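Local coordinates for amino acid ABC transporter, binding protein (Thermus thermophilus, PDB 3VV5), which binds amino acids such as the lysine analogue L-thialysine and probably delivers them to an ABC transporter for uptake into the cell, at residues Thr150-Ala155 against Leu211-Arg216. Residues are numbered along the deposited sequence; the frame is centred on the assembly and turned at random.
Sequences TTYMEA and LVFQER. With SLZ (L-thialysine), chain C.
The Phe213 ring meets the start of helix 151-158 with its rim: Thr151 OG1 and Tyr152 CD1 both lie near its plane at the CZ corner, the hydroxyl 3.4 Å from CZ, while Ala155 CB sits obliquely 3.7 Å from CE1. Val212 CG1 and Glu215 CD also lie in its plane at the edge. The Tyr152 ring has Thr151 OG1 over one face, offset toward the rim, and a water in plane at its hydroxyl edge. With chi1 at 65°, CG of Phe213 lies between its backbone N and carbonyl carbon, which holds the ring toward the helix. Beside it, Thr151 OG1 donates to Glu215 OE1 (3.0 Å), on the syn side and 23° out of the carboxylate plane, and probably helps fix the turn of that carboxylate. In this family 3 solute-binding protein the contact builds part of the ligand pocket: Thr150 caps the helix, and Thr151 N donates a hydrogen bond to thialysine O (2.9 Å). The ligand's amino N donates to Glu215 OE2 and to Tyr152 OH, and the water joins those two oxygens. A phenylalanine in place of Tyr152 would probably leave the amino group short of one acceptor and this water without its tyrosine partner.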
loop_
_atom_site.group_PDB
_atom_site.type_symbol
_atom_site.label_atom_id
_atom_site.label_comp_id
_atom_site.label_asym_id
_atom_site.label_seq_id
_atom_site.Cartn_x
_atom_site.Cartn_y
_atom_site.Cartn_z
ATOM N N THR A 150 2.706 5.284 8.338
ATOM C CA THR A 150 2.739 3.887 7.914
ATOM C C THR A 150 2.988 2.902 9.062
ATOM O O THR A 150 3.463 3.258 10.161
ATOM C CB THR A 150 3.800 3.626 6.813
ATOM O OG1 THR A 150 5.117 3.896 7.333
ATOM C CG2 THR A 150 3.543 4.468 5.555
ATOM N N THR A 151 2.680 1.644 8.793
ATOM C CA THR A 151 3.021 0.552 9.685
ATOM C C THR A 151 4.546 0.395 9.815
ATOM O O THR A 151 5.020 -0.155 10.792
ATOM C CB THR A 151 2.360 -0.753 9.212
ATOM O OG1 THR A 151 2.778 -1.019 7.873
ATOM C CG2 THR A 151 0.842 -0.571 9.168
ATOM N N TYR A 152 5.303 0.877 8.833
ATOM C CA TYR A 152 6.779 0.884 8.918
ATOM C C TYR A 152 7.242 1.847 9.999
ATOM O O TYR A 152 8.100 1.498 10.812
ATOM C CB TYR A 152 7.421 1.220 7.560
ATOM C CG TYR A 152 6.747 0.495 6.425
ATOM C CD1 TYR A 152 6.600 -0.887 6.453
ATOM C CD2 TYR A 152 6.212 1.197 5.340
ATOM C CE1 TYR A 152 5.942 -1.581 5.415
ATOM C CE2 TYR A 152 5.549 0.521 4.302
ATOM C CZ TYR A 152 5.425 -0.861 4.348
ATOM O OH TYR A 152 4.760 -1.528 3.331
ATOM N N MET A 153 6.660 3.045 10.006
ATOM C CA MET A 153 6.877 4.010 11.080
ATOM C C MET A 153 6.518 3.419 12.450
ATOM O O MET A 153 7.314 3.485 13.376
ATOM C CB MET A 153 6.061 5.282 10.824
ATOM C CG MET A 153 6.270 6.384 11.862
ATOM S SD MET A 153 5.495 7.915 11.370
ATOM C CE MET A 153 3.803 7.663 11.875
ATOM N N GLU A 154 5.326 2.845 12.568
ATOM C CA GLU A 154 4.874 2.239 13.829
ATOM C C GLU A 154 5.876 1.184 14.312
ATOM O O GLU A 154 6.259 1.172 15.490
ATOM C CB GLU A 154 3.466 1.648 13.649
ATOM C CG GLU A 154 2.980 0.725 14.773
ATOM C CD GLU A 154 1.696 -0.018 14.410
ATOM O OE1 GLU A 154 1.612 -1.225 14.724
ATOM O OE2 GLU A 154 0.785 0.596 13.796
ATOM N N ALA A 155 6.339 0.342 13.390
ATOM C CA ALA A 155 7.312 -0.696 13.716
ATOM C C ALA A 155 8.657 -0.129 14.149
ATOM O O ALA A 155 9.247 -0.634 15.107
ATOM C CB ALA A 155 7.502 -1.646 12.552
ATOM N N LEU A 211 12.653 -9.679 7.581
ATOM C CA LEU A 211 11.251 -9.338 7.536
ATOM C C LEU A 211 10.801 -9.051 8.966
ATOM O O LEU A 211 10.698 -9.963 9.802
ATOM C CB LEU A 211 10.474 -10.476 6.884
ATOM C CG LEU A 211 8.967 -10.437 6.615
ATOM C CD1 LEU A 211 8.609 -9.500 5.511
ATOM C CD2 LEU A 211 8.546 -11.841 6.241
ATOM N N VAL A 212 10.538 -7.775 9.229
ATOM C CA VAL A 212 10.263 -7.243 10.570
ATOM C C VAL A 212 8.834 -7.536 11.073
ATOM O O VAL A 212 8.620 -7.698 12.288
ATOM C CB VAL A 212 10.588 -5.730 10.623
ATOM C CG1 VAL A 212 9.956 -5.047 11.838
ATOM C CG2 VAL A 212 12.109 -5.523 10.644
ATOM N N PHE A 213 7.876 -7.586 10.142
ATOM C CA PHE A 213 6.490 -7.952 10.443
ATOM C C PHE A 213 5.755 -8.324 9.158
ATOM O O PHE A 213 6.151 -7.924 8.049
ATOM C CB PHE A 213 5.718 -6.834 11.167
ATOM C CG PHE A 213 5.519 -5.597 10.345
ATOM C CD1 PHE A 213 6.493 -4.602 10.332
ATOM C CD2 PHE A 213 4.370 -5.428 9.575
ATOM C CE1 PHE A 213 6.326 -3.453 9.576
ATOM C CE2 PHE A 213 4.198 -4.281 8.799
ATOM C CZ PHE A 213 5.174 -3.291 8.802
ATOM N N GLN A 214 4.678 -9.074 9.331
ATOM C CA GLN A 214 3.803 -9.433 8.239
ATOM C C GLN A 214 2.482 -8.679 8.415
ATOM O O GLN A 214 2.118 -8.313 9.539
ATOM C CB GLN A 214 3.574 -10.943 8.223
ATOM C CG GLN A 214 4.848 -11.756 7.973
ATOM C CD GLN A 214 4.561 -13.211 7.695
ATOM O OE1 GLN A 214 4.160 -13.973 8.592
ATOM N NE2 GLN A 214 4.764 -13.619 6.440
ATOM N N GLU A 215 1.800 -8.414 7.299
ATOM C CA GLU A 215 0.505 -7.754 7.330
ATOM C C GLU A 215 -0.407 -8.190 6.195
ATOM O O GLU A 215 0.050 -8.605 5.134
ATOM C CB GLU A 215 0.643 -6.219 7.357
ATOM C CG GLU A 215 1.309 -5.590 6.145
ATOM C CD GLU A 215 1.525 -4.078 6.326
ATOM O OE1 GLU A 215 1.163 -3.552 7.396
ATOM O OE2 GLU A 215 2.051 -3.422 5.402
ATOM N N ARG A 216 -1.695 -8.102 6.471
ATOM C CA ARG A 216 -2.771 -8.267 5.496
ATOM C C ARG A 216 -3.176 -6.862 5.036
ATOM O O ARG A 216 -3.429 -5.989 5.864
ATOM C CB ARG A 216 -3.959 -8.993 6.151
ATOM C CG ARG A 216 -3.661 -10.420 6.629
ATOM C CD ARG A 216 -4.877 -11.080 7.338
ATOM N NE ARG A 216 -5.392 -10.281 8.462
ATOM C CZ ARG A 216 -6.624 -9.764 8.547
ATOM N NH1 ARG A 216 -6.976 -9.048 9.613
ATOM N NH2 ARG A 216 -7.516 -9.961 7.584
HETATM N N SLZ C . 1.756 -0.940 3.968
HETATM C CA SLZ C . 1.852 0.503 4.283
HETATM C CB SLZ C . 1.213 1.355 3.153
HETATM S SG SLZ C . 2.281 2.296 2.005
HETATM C CD SLZ C . 0.923 2.973 0.985
HETATM C CE SLZ C . 1.286 4.008 -0.085
HETATM N NZ SLZ C . 0.285 3.930 -1.161
HETATM C C SLZ C . 0.980 0.697 5.522
HETATM O O SLZ C . 1.232 1.656 6.267
HETATM O OXT SLZ C . 0.061 -0.135 5.700
HETATM O O HOH W 1 4.402 -4.047 3.785
#